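Local structure of tissue factor pathway inhibitor 2 (Homo sapiens, 1ZR0) at residues L13-C18 with R35-G40; L23-D28 with Y50-C55. The protein inhibits the serine proteases trypsin, plasmin, factor VIIa bound to tissue factor and, weakly, factor Xa, through Kunitz domains of which this chain is the first. All coordinates share one frame; numbering follows the deposited sequence.

Overall arrangement
The chain is a single Kunitz domain, and both contacts are built on its antiparallel hairpin of strands 22-28 and 33-39. Contact 1 sets the loop 13-18 against strand 33-39. Contact 2 sets strand 22-28 against the start of helix 52-58. Their centres lie about 11 Å apart. Backbone pairing joins them, with Phe37 N 2.8 Å from Arg24 O. Leu13 also links them, its CD1 lying 3.3 Å from Tyr26 CG. The bond Arg19-Ala20, probably the reactive bond as in related Kunitz inhibitors, lies nearer contact 1: the side chain of Ala20 is about 4 Å from Gly40 there, and about 9 Å from the side chain of Arg24 in contact 2.

Contact 1: L13-C18 with R35-G40; sequences LDYGPC and RQFLYG
The first torsions of Leu13 and Phe37 set the course of the two side chains. Leu13 has CG anti to its backbone N (chi1 -156°), while Phe37 has CG in the crowded position between N and the carbonyl carbon (chi1 74°). The two side chains slide past each other in opposite directions. From Leu13 CG, the CD1 branch reaches over the centre of the Phe37 ring, 3.3 Å above its plane, in a CH-pi contact. Tyr15 takes the rim of the same ring: its CD1 is 4.1 Å from Phe37 CD2, near the plane. Tyr15 CD1 also rests 3.3 Å from Leu38 O.

Farther along, one backbone hydrogen bond ties the segments. Gly40 N donates to Tyr15 O at 2.9 Å. A side chain on Gly40 would run into Tyr15 O and Cys18 O. Cys18 CB lies close to Gly40 O, and Gly40 CA makes a CA-H...O contact of 3.2 Å with Cys18 O. The loop is shaped from within by an Asx turn, in which Asp14 OD1 accepts from Gly16 N. Cys18 is disulfide-bonded to Cys42, and its O accepts a hydrogen bond from a polar side chain of another protein's chain. This is the protease-binding end of the Kunitz fold, where the loop leading into the probable reactive bond packs on the end of the hairpin.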
ATOM      1  N   LEU B  13       3.977  -2.651  20.137  1.00 34.02           N
ATOM      2  CA  LEU B  13       3.812  -2.775  18.751  1.00 33.00           C
ATOM      3  C   LEU B  13       3.588  -1.384  18.147  1.00 29.61           C
ATOM      4  O   LEU B  13       2.735  -0.609  18.634  1.00 29.26           O
ATOM      5  CB  LEU B  13       2.508  -3.569  18.649  1.00 34.79           C
ATOM      6  CG  LEU B  13       2.141  -4.366  17.540  1.00 37.01           C
ATOM      7  CD1 LEU B  13       3.441  -5.106  17.340  1.00 40.89           C
ATOM      8  CD2 LEU B  13       0.944  -5.191  17.977  1.00 37.24           C
ATOM      9  N   ASP B  14       4.196  -1.168  16.978  1.00 29.41           N
ATOM     10  CA  ASP B  14       3.991   0.016  16.163  1.00 27.94           C
ATOM     11  C   ASP B  14       3.858  -0.349  14.698  1.00 25.70           C
ATOM     12  O   ASP B  14       4.800  -0.820  14.076  1.00 26.19           O
ATOM     13  CB  ASP B  14       5.191   0.996  16.338  1.00 29.40           C
ATOM     14  CG  ASP B  14       4.966   2.362  15.710  1.00 34.77           C
ATOM     15  OD1 ASP B  14       4.019   2.509  14.947  1.00 35.11           O
ATOM     16  OD2 ASP B  14       5.677   3.393  15.895  1.00 40.12           O
ATOM     17  N   TYR B  15       2.637  -0.233  14.178  1.00 26.05           N
ATOM     18  CA  TYR B  15       2.350  -0.544  12.768  1.00 25.89           C
ATOM     19  C   TYR B  15       3.028   0.434  11.831  1.00 23.31           C
ATOM     20  O   TYR B  15       3.294   0.126  10.675  1.00 23.90           O
ATOM     21  CB  TYR B  15       0.789  -0.430  12.469  1.00 29.06           C
ATOM     22  CG  TYR B  15      -0.199  -1.193  13.232  1.00 33.50           C
ATOM     23  CD1 TYR B  15       0.021  -2.523  13.572  1.00 44.31           C
ATOM     24  CD2 TYR B  15      -1.453  -0.642  13.520  1.00 40.60           C
ATOM     25  CE1 TYR B  15      -0.955  -3.251  14.254  1.00 47.65           C
ATOM     26  CE2 TYR B  15      -2.431  -1.375  14.172  1.00 46.73           C
ATOM     27  CZ  TYR B  15      -2.179  -2.656  14.546  1.00 46.88           C
ATOM     28  OH  TYR B  15      -3.140  -3.381  15.196  1.00 51.30           O
ATOM     29  N   GLY B  16       3.341   1.630  12.319  1.00 22.07           N
ATOM     30  CA  GLY B  16       3.953   2.685  11.546  1.00 21.54           C
ATOM     31  C   GLY B  16       2.928   3.353  10.614  1.00 23.62           C
ATOM     32  O   GLY B  16       1.772   2.981  10.548  1.00 23.38           O
ATOM     33  N   PRO B  17       3.389   4.319   9.815  1.00 22.07           N
ATOM     34  CA  PRO B  17       2.539   5.071   8.912  1.00 22.21           C
ATOM     35  C   PRO B  17       2.298   4.567   7.473  1.00 22.50           C
ATOM     36  O   PRO B  17       1.364   5.040   6.835  1.00 24.70           O
ATOM     37  CB  PRO B  17       3.298   6.367   8.822  1.00 22.08           C
ATOM     38  CG  PRO B  17       4.723   5.994   8.949  1.00 22.36           C
ATOM     39  CD  PRO B  17       4.780   4.775   9.742  1.00 24.78           C
ATOM     40  N   CYS B  18       3.050   3.615   6.984  1.00 21.14           N
ATOM     41  CA  CYS B  18       2.817   3.077   5.690  1.00 21.66           C
ATOM     42  C   CYS B  18       1.644   2.118   5.759  1.00 20.33           C
ATOM     43  O   CYS B  18       1.189   1.656   6.874  1.00 20.00           O
ATOM     44  CB  CYS B  18       4.051   2.353   5.176  1.00 22.18           C
ATOM     45  SG  CYS B  18       5.250   3.570   4.554  1.00 27.64           S
ATOM     46  N   ARG B  35       4.656 -12.954  19.191  1.00 24.05           N
ATOM     47  CA  ARG B  35       3.309 -12.996  18.538  1.00 24.37           C
ATOM     48  C   ARG B  35       3.403 -12.357  17.156  1.00 26.44           C
ATOM     49  O   ARG B  35       4.280 -11.609  16.887  1.00 23.44           O
ATOM     50  CB  ARG B  35       2.222 -12.310  19.346  1.00 26.14           C
ATOM     51  CG  ARG B  35       1.877 -12.935  20.815  1.00 26.86           C
ATOM     52  CD  ARG B  35       0.962 -12.011  21.608  1.00 32.64           C
ATOM     53  NE  ARG B  35      -0.401 -12.017  21.032  1.00 38.33           N
ATOM     54  CZ  ARG B  35      -1.387 -11.204  21.355  1.00 33.32           C
ATOM     55  NH1 ARG B  35      -1.312 -10.272  22.346  1.00 37.67           N
ATOM     56  NH2 ARG B  35      -2.537 -11.353  20.702  1.00 38.42           N
ATOM     57  N   GLN B  36       2.470 -12.682  16.239  1.00 24.87           N
ATOM     58  CA  GLN B  36       2.449 -12.010  14.921  1.00 24.67           C
ATOM     59  C   GLN B  36       1.692 -10.702  14.928  1.00 22.72           C
ATOM     60  O   GLN B  36       0.756 -10.461  15.694  1.00 23.80           O
ATOM     61  CB  GLN B  36       1.784 -12.975  13.865  1.00 25.54           C
ATOM     62  CG  GLN B  36       2.628 -14.012  13.247  1.00 30.26           C
ATOM     63  CD  GLN B  36       1.892 -15.289  12.758  1.00 36.87           C
ATOM     64  OE1 GLN B  36       2.457 -16.110  12.041  1.00 43.07           O
ATOM     65  NE2 GLN B  36       0.604 -15.413  13.114  1.00 33.65           N
ATOM     66  N   PHE B  37       2.100  -9.765  14.058  1.00 22.37           N
ATOM     67  CA  PHE B  37       1.309  -8.628  13.776  1.00 20.88           C
ATOM     68  C   PHE B  37       1.444  -8.281  12.280  1.00 21.23           C
ATOM     69  O   PHE B  37       2.306  -8.764  11.598  1.00 21.50           O
ATOM     70  CB  PHE B  37       1.635  -7.413  14.709  1.00 21.73           C
ATOM     71  CG  PHE B  37       2.966  -6.692  14.411  1.00 19.44           C
ATOM     72  CD1 PHE B  37       4.200  -7.247  14.627  1.00 20.55           C
ATOM     73  CD2 PHE B  37       2.944  -5.400  13.968  1.00 21.24           C
ATOM     74  CE1 PHE B  37       5.360  -6.552  14.403  1.00 24.24           C
ATOM     75  CE2 PHE B  37       4.057  -4.689  13.710  1.00 22.68           C
ATOM     76  CZ  PHE B  37       5.328  -5.258  13.945  1.00 22.52           C
ATOM     77  N   LEU B  38       0.662  -7.309  11.837  1.00 21.68           N
ATOM     78  CA  LEU B  38       0.754  -6.831  10.456  1.00 20.44           C
ATOM     79  C   LEU B  38       1.303  -5.379  10.434  1.00 19.85           C
ATOM     80  O   LEU B  38       0.664  -4.418  10.933  1.00 21.72           O
ATOM     81  CB  LEU B  38      -0.709  -6.867   9.816  1.00 19.63           C
ATOM     82  CG  LEU B  38      -1.300  -8.281   9.629  1.00 23.54           C
ATOM     83  CD1 LEU B  38      -2.785  -8.167   9.141  1.00 29.69           C
ATOM     84  CD2 LEU B  38      -0.420  -9.232   8.903  1.00 28.59           C
ATOM     85  N   TYR B  39       2.546  -5.289   9.956  1.00 20.46           N
ATOM     86  CA  TYR B  39       3.303  -4.072   9.881  1.00 21.58           C
ATOM     87  C   TYR B  39       3.010  -3.324   8.623  1.00 20.79           C
ATOM     88  O   TYR B  39       2.834  -3.917   7.561  1.00 20.31           O
ATOM     89  CB  TYR B  39       4.772  -4.521   9.964  1.00 22.75           C
ATOM     90  CG  TYR B  39       5.801  -3.448   9.785  1.00 20.28           C
ATOM     91  CD1 TYR B  39       5.836  -2.377  10.645  1.00 21.11           C
ATOM     92  CD2 TYR B  39       6.777  -3.600   8.840  1.00 22.25           C
ATOM     93  CE1 TYR B  39       6.856  -1.382  10.502  1.00 21.88           C
ATOM     94  CE2 TYR B  39       7.774  -2.665   8.670  1.00 25.52           C
ATOM     95  CZ  TYR B  39       7.799  -1.561   9.509  1.00 23.39           C
ATOM     96  OH  TYR B  39       8.908  -0.688   9.304  1.00 24.05           O
ATOM     97  N   GLY B  40       2.969  -2.000   8.714  1.00 21.65           N
ATOM     98  CA  GLY B  40       2.649  -1.139   7.591  1.00 21.13           C
ATOM     99  C   GLY B  40       3.750  -0.947   6.572  1.00 22.02           C
ATOM    100  O   GLY B  40       3.422  -0.594   5.474  1.00 22.19           O
TER

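Contact 2: L23-D28 with Y50-C55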
ATOM      1  N   LEU B  23       3.371  -9.446   7.387  1.00 20.19           N
ATOM      2  CA  LEU B  23       3.452 -10.272   8.548  1.00 21.57           C
ATOM      3  C   LEU B  23       4.850 -10.179   9.198  1.00 20.14           C
ATOM      4  O   LEU B  23       5.869 -10.469   8.547  1.00 22.95           O
ATOM      5  CB  LEU B  23       3.194 -11.711   8.140  1.00 24.76           C
ATOM      6  CG  LEU B  23       2.976 -12.726   9.266  1.00 28.11           C
ATOM      7  CD1 LEU B  23       1.893 -12.315  10.219  1.00 33.14           C
ATOM      8  CD2 LEU B  23       2.535 -14.079   8.551  1.00 32.28           C
ATOM      9  N   ARG B  24       4.843  -9.761  10.459  1.00 20.71           N
ATOM     10  CA  ARG B  24       6.058  -9.629  11.290  1.00 19.98           C
ATOM     11  C   ARG B  24       5.756 -10.186  12.652  1.00 22.31           C
ATOM     12  O   ARG B  24       4.608 -10.509  13.022  1.00 19.27           O
ATOM     13  CB  ARG B  24       6.445  -8.139  11.389  1.00 20.38           C
ATOM     14  CG  ARG B  24       6.902  -7.425  10.065  1.00 19.30           C
ATOM     15  CD  ARG B  24       8.136  -8.063   9.444  1.00 23.59           C
ATOM     16  NE  ARG B  24       8.525  -7.353   8.258  1.00 25.18           N
ATOM     17  CZ  ARG B  24       9.138  -6.176   8.277  1.00 25.40           C
ATOM     18  NH1 ARG B  24       9.576  -5.631   9.411  1.00 27.09           N
ATOM     19  NH2 ARG B  24       9.457  -5.600   7.109  1.00 29.19           N
ATOM     20  N   TYR B  25       6.789 -10.241  13.490  1.00 21.11           N
ATOM     21  CA  TYR B  25       6.669 -10.725  14.840  1.00 21.15           C
ATOM     22  C   TYR B  25       7.118  -9.729  15.847  1.00 21.53           C
ATOM     23  O   TYR B  25       7.950  -8.898  15.556  1.00 22.49           O
ATOM     24  CB  TYR B  25       7.484 -11.970  15.004  1.00 20.24           C
ATOM     25  CG  TYR B  25       6.934 -13.113  14.166  1.00 21.23           C
ATOM     26  CD1 TYR B  25       7.224 -13.223  12.834  1.00 25.81           C
ATOM     27  CD2 TYR B  25       6.102 -14.036  14.770  1.00 29.71           C
ATOM     28  CE1 TYR B  25       6.642 -14.231  12.061  1.00 28.22           C
ATOM     29  CE2 TYR B  25       5.568 -15.081  14.054  1.00 28.64           C
ATOM     30  CZ  TYR B  25       5.850 -15.180  12.723  1.00 31.55           C
ATOM     31  OH  TYR B  25       5.247 -16.195  12.010  1.00 39.89           O
ATOM     32  N   TYR B  26       6.478  -9.745  17.021  1.00 21.70           N
ATOM     33  CA  TYR B  26       6.852  -8.807  18.084  1.00 21.98           C
ATOM     34  C   TYR B  26       6.811  -9.560  19.439  1.00 23.80           C
ATOM     35  O   TYR B  26       6.085 -10.520  19.610  1.00 23.50           O
ATOM     36  CB  TYR B  26       6.030  -7.517  18.172  1.00 21.67           C
ATOM     37  CG  TYR B  26       4.668  -7.782  18.747  1.00 21.63           C
ATOM     38  CD1 TYR B  26       3.708  -8.462  17.985  1.00 22.42           C
ATOM     39  CD2 TYR B  26       4.357  -7.448  20.031  1.00 21.31           C
ATOM     40  CE1 TYR B  26       2.471  -8.759  18.546  1.00 27.34           C
ATOM     41  CE2 TYR B  26       3.092  -7.698  20.571  1.00 22.25           C
ATOM     42  CZ  TYR B  26       2.181  -8.390  19.832  1.00 24.60           C
ATOM     43  OH  TYR B  26       0.941  -8.659  20.419  1.00 30.29           O
ATOM     44  N   TYR B  27       7.606  -9.087  20.406  1.00 23.19           N
ATOM     45  CA  TYR B  27       7.476  -9.619  21.753  1.00 23.30           C
ATOM     46  C   TYR B  27       6.407  -8.964  22.554  1.00 22.91           C
ATOM     47  O   TYR B  27       6.380  -7.790  22.635  1.00 24.95           O
ATOM     48  CB  TYR B  27       8.793  -9.442  22.513  1.00 23.32           C
ATOM     49  CG  TYR B  27       8.784 -10.107  23.868  1.00 21.94           C
ATOM     50  CD1 TYR B  27       8.967 -11.450  24.014  1.00 25.79           C
ATOM     51  CD2 TYR B  27       8.643  -9.342  24.991  1.00 25.47           C
ATOM     52  CE1 TYR B  27       8.932 -12.040  25.235  1.00 29.67           C
ATOM     53  CE2 TYR B  27       8.619  -9.938  26.257  1.00 29.87           C
ATOM     54  CZ  TYR B  27       8.776 -11.288  26.346  1.00 29.78           C
ATOM     55  OH  TYR B  27       8.768 -11.880  27.618  1.00 32.10           O
ATOM     56  N   ASP B  28       5.480  -9.774  23.052  1.00 24.89           N
ATOM     57  CA  ASP B  28       4.413  -9.299  23.911  1.00 26.43           C
ATOM     58  C   ASP B  28       4.632  -9.610  25.359  1.00 25.96           C
ATOM     59  O   ASP B  28       4.596 -10.735  25.765  1.00 28.38           O
ATOM     60  CB  ASP B  28       3.128  -9.942  23.558  1.00 26.62           C
ATOM     61  CG  ASP B  28       2.050  -9.677  24.637  1.00 30.81           C
ATOM     62  OD1 ASP B  28       2.034  -8.595  25.276  1.00 33.18           O
ATOM     63  OD2 ASP B  28       1.237 -10.540  24.885  1.00 43.40           O
ATOM     64  N   TYR B  50      11.443 -10.466  11.558  1.00 26.23           N
ATOM     65  CA  TYR B  50      10.966 -11.142  10.325  1.00 26.97           C
ATOM     66  C   TYR B  50      10.377 -12.539  10.552  1.00 28.95           C
ATOM     67  O   TYR B  50       9.597 -13.074   9.720  1.00 28.14           O
ATOM     68  CB  TYR B  50      12.147 -11.237   9.364  1.00 27.54           C
ATOM     69  CG  TYR B  50      12.471  -9.970   8.706  1.00 30.83           C
ATOM     70  CD1 TYR B  50      11.526  -9.340   7.866  1.00 36.11           C
ATOM     71  CD2 TYR B  50      13.678  -9.306   8.961  1.00 39.84           C
ATOM     72  CE1 TYR B  50      11.814  -8.173   7.231  1.00 40.72           C
ATOM     73  CE2 TYR B  50      13.982  -8.104   8.327  1.00 44.94           C
ATOM     74  CZ  TYR B  50      13.035  -7.530   7.476  1.00 46.25           C
ATOM     75  OH  TYR B  50      13.327  -6.355   6.813  1.00 50.12           O
ATOM     76  N   THR B  51      10.733 -13.168  11.663  1.00 26.65           N
ATOM     77  CA  THR B  51      10.438 -14.560  11.962  1.00 27.82           C
ATOM     78  C   THR B  51      10.199 -14.786  13.440  1.00 29.47           C
ATOM     79  O   THR B  51      10.710 -14.009  14.258  1.00 27.52           O
ATOM     80  CB  THR B  51      11.567 -15.517  11.459  1.00 29.96           C
ATOM     81  OG1 THR B  51      12.756 -15.310  12.250  1.00 27.45           O
ATOM     82  CG2 THR B  51      11.952 -15.230  10.004  1.00 29.61           C
ATOM     83  N   TRP B  52       9.442 -15.822  13.812  1.00 29.66           N
ATOM     84  CA  TRP B  52       9.265 -16.132  15.219  1.00 29.69           C
ATOM     85  C   TRP B  52      10.674 -16.416  15.883  1.00 29.32           C
ATOM     86  O   TRP B  52      10.994 -15.901  16.946  1.00 28.48           O
ATOM     87  CB  TRP B  52       8.328 -17.297  15.376  1.00 29.57           C
ATOM     88  CG  TRP B  52       8.164 -17.694  16.775  1.00 28.62           C
ATOM     89  CD1 TRP B  52       7.279 -17.216  17.660  1.00 31.55           C
ATOM     90  CD2 TRP B  52       9.020 -18.590  17.507  1.00 32.86           C
ATOM     91  NE1 TRP B  52       7.504 -17.783  18.889  1.00 31.89           N
ATOM     92  CE2 TRP B  52       8.570 -18.621  18.818  1.00 30.97           C
ATOM     93  CE3 TRP B  52      10.142 -19.361  17.163  1.00 36.51           C
ATOM     94  CZ2 TRP B  52       9.161 -19.438  19.823  1.00 33.85           C
ATOM     95  CZ3 TRP B  52      10.737 -20.180  18.173  1.00 39.19           C
ATOM     96  CH2 TRP B  52      10.209 -20.207  19.467  1.00 34.03           C
ATOM     97  N   GLU B  53      11.513 -17.137  15.162  1.00 29.55           N
ATOM     98  CA  GLU B  53      12.872 -17.512  15.666  1.00 30.65           C
ATOM     99  C   GLU B  53      13.701 -16.299  16.024  1.00 28.61           C
ATOM    100  O   GLU B  53      14.338 -16.252  17.084  1.00 31.92           O
ATOM    101  CB  GLU B  53      13.551 -18.374  14.593  1.00 32.76           C
ATOM    102  CG  GLU B  53      14.922 -18.876  14.980  1.00 38.99           C
ATOM    103  CD  GLU B  53      14.916 -20.054  15.952  1.00 49.14           C
ATOM    104  OE1 GLU B  53      13.824 -20.596  16.246  1.00 54.70           O
ATOM    105  OE2 GLU B  53      16.047 -20.473  16.402  1.00 53.58           O
ATOM    106  N   ALA B  54      13.713 -15.295  15.162  1.00 29.40           N
ATOM    107  CA  ALA B  54      14.452 -14.078  15.377  1.00 29.86           C
ATOM    108  C   ALA B  54      14.025 -13.345  16.624  1.00 29.79           C
ATOM    109  O   ALA B  54      14.887 -12.936  17.474  1.00 27.96           O
ATOM    110  CB  ALA B  54      14.361 -13.192  14.215  1.00 28.43           C
ATOM    111  N   CYS B  55      12.708 -13.192  16.770  1.00 27.85           N
ATOM    112  CA  CYS B  55      12.110 -12.678  17.985  1.00 27.38           C
ATOM    113  C   CYS B  55      12.458 -13.486  19.231  1.00 27.21           C
ATOM    114  O   CYS B  55      12.868 -12.918  20.248  1.00 29.33           O
ATOM    115  CB  CYS B  55      10.552 -12.527  17.777  1.00 25.41           C
ATOM    116  SG  CYS B  55       9.778 -11.589  19.074  1.00 29.27           S
TER
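Tyr25 stands with its ring face on the backbone at Thr51 and Trp52, where the hairpin of the Kunitz fold meets the C-terminal helix. Trp52 N lies over the centre of the ring, 3.5 Å above its plane. Thr51 C is on the same face, 3.4 Å from Tyr25 CD1. The side chains of Tyr25 and Trp52 cross at about a right angle, and Trp52 CB makes a CH-pi contact with the Tyr25 ring, 4.2 Å from its centroid. An alanine at Tyr25 would probably open a gap against the backbone of Thr51 and Trp52, and leave Gln36 OE1 without its weak hydrogen bond from the phenol.

Arg24 and Tyr50 lie side by side, pointing the same way. Tyr50 CE1 sits over one face of the guanidinium, 3.3 Å above its plane and toward the rim. The two planes are 51° apart, so they do not stack flat. A bend at chi2 (-60°) places CD of Arg24 4.0 Å from Tyr50 CD1. Farther out, Arg24 NH1 hydrogen-bonds Asn48 OD1.

In the next shell, Thr51 is the N-cap of the helix: its OG1 accepts from Ala54 N at 3.1 Å. Tyr25 also has backbone hydrogen bonding with Phe49, which joins the strand to the chain just before Tyr50. At the other end of the contact, Cys55 is bonded to Cys34 in a disulfide that ties the helix to strand 33-39. Cys55 SG rests against the strand backbone, 3.6 Å from Tyr27 N, whose hydrogen bond goes to Asn47 OD1.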